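Local coordinates for protein phenylalanine--tRNA ligase beta subunit (Bacteroides fragilis, PDB 3IG2) that forms the catalytic-core-like domain of the beta subunit of an alpha2-beta2 synthetase that attaches phenylalanine to tRNA(Phe) at the expense of ATP, at residues Asn7-Leu12 and Lys149-Asp154; Ala171-Thr176 and Leu182-Val187. All coordinates share one frame; numbering follows the deposited sequence.

Contact 1 (Asn7-Leu12 and Lys149-Asp154); sequences NKLQNL and KRLGLD
Leu-9, on the first turns of helix 6-19, leans on Leu-151, just past the last residue of helix 134-150. Leu-9 CB lies 3.9 Å from Leu-151 CD2, and Leu-9 CD1 reaches the same methyl, while Leu-9 CD2 passes 4.1 Å from Arg-150 O. Leu-151 has its CG anti to its own carbonyl carbon (chi1 -52°), which brings CD2 across to the neighbouring helix. The pair meets apolar neighbours, Trp-209 of helix 209-212 touching both and Leu-212 and Val-13 touching Leu-151, so branched hydrocarbon side chains suit the place.

One turn further on, Leu-12 meets the side chain of Arg-150 at about a right angle. Leu-12 CG sits over the centre of the guanidinium face, 3.7 Å from Arg-150 CZ, and Leu-12 CB comes 4.1 Å from Arg-150 NE. The arginine chain sets out with CG anti to the backbone N (chi1 -168°) and then bends at chi2 and chi3, laying the flat group broadside against the leucine. Val-13 and Gln-16 of helix 6-19 also touch Arg-150.

Behind this pair the chain turns away in a Schellman motif at Gly-152, where Gly-152 N bonds back to Lys-149 O at 2.9 Å; its positive phi of 70° favours glycine.

No hydrogen bond or salt bridge spans the two segments. The contact therefore rests on van der Waals packing at the surface, with the flat, delocalised face of a guanidinium resting on a leucine; its N-H bonds lie in the plane of the group and so do not point at the leucine.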
loop_
_atom_site.group_PDB
_atom_site.type_symbol
_atom_site.label_atom_id
_atom_site.label_comp_id
_atom_site.label_asym_id
_atom_site.label_seq_id
_atom_site.Cartn_x
_atom_site.Cartn_y
_atom_site.Cartn_z
ATOM N N ASN B 7 -14.370 -15.703 -18.114
ATOM C CA ASN B 7 -15.075 -15.015 -17.033
ATOM C C ASN B 7 -14.233 -14.985 -15.775
ATOM O O ASN B 7 -14.128 -13.949 -15.137
ATOM C CB ASN B 7 -16.433 -15.676 -16.779
ATOM C CG ASN B 7 -17.361 -15.564 -17.982
ATOM O OD1 ASN B 7 -17.820 -14.464 -18.321
ATOM N ND2 ASN B 7 -17.637 -16.701 -18.636
ATOM N N LYS B 8 -13.629 -16.130 -15.447
ATOM C CA LYS B 8 -12.703 -16.243 -14.331
ATOM C C LYS B 8 -11.549 -15.235 -14.458
ATOM O O LYS B 8 -11.280 -14.465 -13.527
ATOM C CB LYS B 8 -12.174 -17.673 -14.242
ATOM C CG LYS B 8 -11.414 -17.982 -12.960
ATOM C CD LYS B 8 -11.643 -19.429 -12.513
ATOM C CE LYS B 8 -13.058 -19.636 -11.969
ATOM N NZ LYS B 8 -13.090 -20.771 -11.009
ATOM N N LEU B 9 -10.899 -15.213 -15.624
ATOM C CA LEU B 9 -9.779 -14.296 -15.879
ATOM C C LEU B 9 -10.188 -12.841 -15.880
ATOM O O LEU B 9 -9.439 -12.005 -15.398
ATOM C CB LEU B 9 -9.045 -14.641 -17.176
ATOM C CG LEU B 9 -8.346 -16.008 -17.197
ATOM C CD1 LEU B 9 -7.809 -16.294 -18.587
ATOM C CD2 LEU B 9 -7.222 -16.096 -16.151
ATOM N N GLN B 10 -11.357 -12.524 -16.434
ATOM C CA GLN B 10 -11.847 -11.158 -16.395
ATOM C C GLN B 10 -11.954 -10.674 -14.953
ATOM O O GLN B 10 -11.575 -9.550 -14.652
ATOM C CB GLN B 10 -13.239 -11.042 -17.020
ATOM C CG GLN B 10 -13.261 -11.090 -18.537
ATOM C CD GLN B 10 -14.658 -10.859 -19.104
ATOM O OE1 GLN B 10 -15.290 -9.816 -18.843
ATOM N NE2 GLN B 10 -15.135 -11.817 -19.915
ATOM N N ASN B 11 -12.490 -11.528 -14.082
ATOM C CA ASN B 11 -12.648 -11.200 -12.674
ATOM C C ASN B 11 -11.274 -10.990 -12.029
ATOM O O ASN B 11 -11.075 -10.014 -11.292
ATOM C CB ASN B 11 -13.448 -12.280 -11.934
ATOM C CG ASN B 11 -13.535 -12.010 -10.432
ATOM O OD1 ASN B 11 -14.140 -11.016 -9.999
ATOM N ND2 ASN B 11 -12.920 -12.886 -9.632
ATOM N N LEU B 12 -10.327 -11.879 -12.342
ATOM C CA LEU B 12 -8.984 -11.814 -11.775
ATOM C C LEU B 12 -8.298 -10.503 -12.187
ATOM O O LEU B 12 -7.692 -9.817 -11.358
ATOM C CB LEU B 12 -8.173 -13.024 -12.229
ATOM C CG LEU B 12 -7.839 -14.214 -11.300
ATOM C CD1 LEU B 12 -8.626 -14.292 -9.967
ATOM C CD2 LEU B 12 -7.892 -15.550 -12.069
ATOM N N LYS B 149 0.823 -11.413 -17.488
ATOM C CA LYS B 149 1.264 -12.425 -16.531
ATOM C C LYS B 149 0.086 -13.120 -15.871
ATOM O O LYS B 149 0.106 -14.345 -15.673
ATOM C CB LYS B 149 2.152 -11.800 -15.458
ATOM C CG LYS B 149 3.508 -11.429 -15.974
ATOM C CD LYS B 149 4.362 -10.779 -14.894
ATOM C CE LYS B 149 5.826 -10.816 -15.294
ATOM N NZ LYS B 149 6.707 -10.079 -14.332
ATOM N N ARG B 150 -0.936 -12.323 -15.536
ATOM C CA ARG B 150 -2.135 -12.819 -14.891
ATOM C C ARG B 150 -2.842 -13.801 -15.819
ATOM O O ARG B 150 -3.433 -14.777 -15.361
ATOM C CB ARG B 150 -3.050 -11.651 -14.507
ATOM C CG ARG B 150 -4.215 -11.997 -13.580
ATOM C CD ARG B 150 -3.948 -13.279 -12.830
ATOM N NE ARG B 150 -4.177 -13.127 -11.411
ATOM C CZ ARG B 150 -4.177 -14.135 -10.546
ATOM N NH1 ARG B 150 -3.942 -15.372 -10.967
ATOM N NH2 ARG B 150 -4.408 -13.901 -9.262
ATOM N N LEU B 151 -2.740 -13.563 -17.126
ATOM C CA LEU B 151 -3.370 -14.460 -18.102
ATOM C C LEU B 151 -2.462 -15.638 -18.427
ATOM O O LEU B 151 -2.807 -16.470 -19.239
ATOM C CB LEU B 151 -3.777 -13.706 -19.378
ATOM C CG LEU B 151 -4.646 -12.428 -19.211
ATOM C CD1 LEU B 151 -4.876 -11.659 -20.522
ATOM C CD2 LEU B 151 -5.994 -12.748 -18.578
ATOM N N GLY B 152 -1.297 -15.703 -17.797
ATOM C CA GLY B 152 -0.359 -16.793 -18.068
ATOM C C GLY B 152 0.266 -16.708 -19.453
ATOM O O GLY B 152 0.776 -17.713 -19.963
ATOM N N LEU B 153 0.221 -15.522 -20.061
ATOM C CA LEU B 153 0.814 -15.301 -21.377
ATOM C C LEU B 153 2.315 -15.276 -21.257
ATOM O O LEU B 153 2.871 -14.720 -20.305
ATOM C CB LEU B 153 0.341 -13.997 -22.009
ATOM C CG LEU B 153 -0.565 -13.977 -23.238
ATOM C CD1 LEU B 153 -0.487 -12.569 -23.814
ATOM C CD2 LEU B 153 -0.142 -14.998 -24.313
ATOM N N ASP B 154 2.964 -15.915 -22.218
ATOM C CA ASP B 154 4.407 -16.047 -22.220
ATOM C C ASP B 154 4.998 -14.822 -22.928
ATOM O O ASP B 154 4.935 -14.718 -24.142
ATOM C CB ASP B 154 4.784 -17.360 -22.916
ATOM C CG ASP B 154 6.275 -17.486 -23.192
ATOM O OD1 ASP B 154 7.099 -16.876 -22.465
ATOM O OD2 ASP B 154 6.615 -18.224 -24.145
#

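Contact 2 (Ala171-Thr176 and Leu182-Val187)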
loop_
_atom_site.group_PDB
_atom_site.type_symbol
_atom_site.label_atom_id
_atom_site.label_comp_id
_atom_site.label_asym_id
_atom_site.label_seq_id
_atom_site.Cartn_x
_atom_site.Cartn_y
_atom_site.Cartn_z
ATOM N N ALA B 171 3.374 4.980 -29.380
ATOM C CA ALA B 171 2.685 3.756 -28.990
ATOM C C ALA B 171 3.469 2.500 -29.258
ATOM O O ALA B 171 4.356 2.493 -30.094
ATOM C CB ALA B 171 1.342 3.661 -29.696
ATOM N N LEU B 172 3.082 1.426 -28.577
ATOM C CA LEU B 172 3.608 0.090 -28.845
ATOM C C LEU B 172 2.482 -0.845 -29.218
ATOM O O LEU B 172 1.380 -0.748 -28.672
ATOM C CB LEU B 172 4.335 -0.471 -27.619
ATOM C CG LEU B 172 5.642 0.218 -27.226
ATOM C CD1 LEU B 172 6.218 -0.364 -25.929
ATOM C CD2 LEU B 172 6.662 0.137 -28.364
ATOM N N THR B 173 2.761 -1.750 -30.147
ATOM C CA THR B 173 1.822 -2.839 -30.446
ATOM C C THR B 173 2.406 -4.142 -29.932
ATOM O O THR B 173 3.632 -4.329 -29.944
ATOM C CB THR B 173 1.563 -2.993 -31.943
ATOM O OG1 THR B 173 2.807 -3.273 -32.613
ATOM C CG2 THR B 173 0.964 -1.712 -32.505
ATOM N N VAL B 174 1.527 -5.035 -29.498
ATOM C CA VAL B 174 1.936 -6.332 -29.037
ATOM C C VAL B 174 1.228 -7.321 -29.930
ATOM O O VAL B 174 0.014 -7.230 -30.100
ATOM C CB VAL B 174 1.574 -6.573 -27.566
ATOM C CG1 VAL B 174 2.000 -7.969 -27.142
ATOM C CG2 VAL B 174 2.262 -5.514 -26.673
ATOM N N ASN B 175 2.001 -8.241 -30.518
ATOM C CA ASN B 175 1.500 -9.154 -31.548
ATOM C C ASN B 175 1.990 -10.568 -31.328
ATOM O O ASN B 175 3.009 -10.764 -30.686
ATOM C CB ASN B 175 1.952 -8.657 -32.924
ATOM C CG ASN B 175 1.658 -7.178 -33.131
ATOM O OD1 ASN B 175 0.681 -6.832 -33.771
ATOM N ND2 ASN B 175 2.513 -6.300 -32.578
ATOM N N THR B 176 1.277 -11.551 -31.844
ATOM C CA THR B 176 1.824 -12.913 -31.866
ATOM C C THR B 176 2.913 -12.964 -32.940
ATOM O O THR B 176 3.025 -12.050 -33.784
ATOM C CB THR B 176 0.756 -14.010 -32.172
ATOM O OG1 THR B 176 0.196 -13.795 -33.474
ATOM C CG2 THR B 176 -0.358 -13.996 -31.133
ATOM N N LEU B 182 -2.595 -8.271 -30.278
ATOM C CA LEU B 182 -3.103 -8.649 -28.963
ATOM C C LEU B 182 -3.360 -7.442 -28.084
ATOM O O LEU B 182 -4.256 -7.464 -27.253
ATOM C CB LEU B 182 -2.116 -9.566 -28.250
ATOM C CG LEU B 182 -1.733 -10.885 -28.917
ATOM C CD1 LEU B 182 -0.640 -11.560 -28.112
ATOM C CD2 LEU B 182 -2.913 -11.844 -29.106
ATOM N N ALA B 183 -2.559 -6.392 -28.281
ATOM C CA ALA B 183 -2.667 -5.184 -27.500
ATOM C C ALA B 183 -2.014 -4.022 -28.227
ATOM O O ALA B 183 -1.120 -4.198 -29.065
ATOM C CB ALA B 183 -2.019 -5.373 -26.117
ATOM N N THR B 184 -2.503 -2.837 -27.916
ATOM C CA THR B 184 -1.936 -1.598 -28.395
ATOM C C THR B 184 -2.001 -0.616 -27.213
ATOM O O THR B 184 -3.015 -0.550 -26.517
ATOM C CB THR B 184 -2.794 -1.050 -29.557
ATOM O OG1 THR B 184 -2.778 -1.965 -30.673
ATOM C CG2 THR B 184 -2.300 0.274 -29.999
ATOM N N PHE B 185 -0.932 0.135 -26.966
ATOM C CA PHE B 185 -0.975 1.077 -25.839
ATOM C C PHE B 185 0.026 2.187 -26.046
ATOM O O PHE B 185 1.085 1.957 -26.590
ATOM C CB PHE B 185 -0.730 0.385 -24.482
ATOM C CG PHE B 185 0.592 -0.338 -24.393
ATOM C CD1 PHE B 185 1.731 0.313 -23.913
ATOM C CD2 PHE B 185 0.693 -1.669 -24.762
ATOM C CE1 PHE B 185 2.939 -0.343 -23.826
ATOM C CE2 PHE B 185 1.904 -2.335 -24.678
ATOM C CZ PHE B 185 3.023 -1.669 -24.211
ATOM N N GLY B 186 -0.320 3.379 -25.581
ATOM C CA GLY B 186 0.530 4.540 -25.730
ATOM C C GLY B 186 -0.102 5.853 -25.297
ATOM O O GLY B 186 -1.084 5.862 -24.570
ATOM N N VAL B 187 0.507 6.954 -25.749
ATOM C CA VAL B 187 0.134 8.311 -25.357
ATOM C C VAL B 187 -0.861 8.808 -26.382
ATOM O O VAL B 187 -0.571 8.778 -27.572
ATOM C CB VAL B 187 1.382 9.230 -25.376
ATOM C CG1 VAL B 187 1.026 10.678 -25.077
ATOM C CG2 VAL B 187 2.456 8.703 -24.394
#
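Phe-185 lays one face of its ring against Leu-172, whose CB stands 3.8 Å from Phe-185 CZ, offset toward the rim, in a CH-pi contact. The leucine's CD1 also reaches the CZ and CE1 corner. At the ring's edge, near its plane, Val-174 CG2 approaches Phe-185 CE2 to 3.8 Å. With CG between the backbone N and the carbonyl carbon (chi1 58°), the phenylalanine swings its ring toward the partner strand, against Leu-172 and Val-174. Ala-183 shares this face, its small CB beside Val-174 CB, and Leu-140 and Phe-148 of helix 134-150 pack against the same side, so apolar residues suit it.

The other face carries Ala-171, Thr-173 and Thr-184. The two threonines lie side by side in a non-hydrogen-bonded pair; their beta branches suit a strand, and their hydroxyls take polar partners. Thr-184 OG1 bonds to Arg-181, and Thr-173 OG1 receives Asn-175 ND2 at 3.0 Å, almost in the plane of the donor amide. The CA atoms of Ala-171 and Gly-186 are 4.0 Å apart, and a CB on Gly-186 would run into Ala-171 CA, which is why glycine suits the place.

Leu-172 and Phe-185 form a regular hydrogen-bonded pair, Leu-172 N giving a nearly straight bond to Phe-185 O (173°). Nearer the turn, Val-174 O accepts two N-H groups, from Leu-182 N at 2.8 Å and from Ala-183 N at 3.3 Å. Leu-182 and Ala-183 thus both oppose Val-174. From the bulge itself, the Leu-182 side chain crosses that of Thr-176 at about a right angle, Leu-182 CD1 lying 3.9 Å from Thr-176 CG2.

The arrangement is an antiparallel beta hairpin with a classic beta bulge, set within the large sheet of a class II synthetase-like domain and backed by a helix.

From the N terminus, helix 6-19 comes first, and contact 1 brings it against the end of helix 134-150, closing a long loop of 136 residues that includes three strands of the large sheet, 23-24, 85-95 and 109-121, and the small sheet of strands 30-31, 48-49 and 60-61. The chain then runs through strand 159-163 before contact 2 folds strand 171-175 back on strand 181-188, a short closure of five residues. The two are in series, neither nested nor crossed, with centres about 18 Å apart. Helix 134-150 relates them: its last turn and exit serve contact 1, whereas Leu-140 and Phe-148 lie on the hairpin of contact 2.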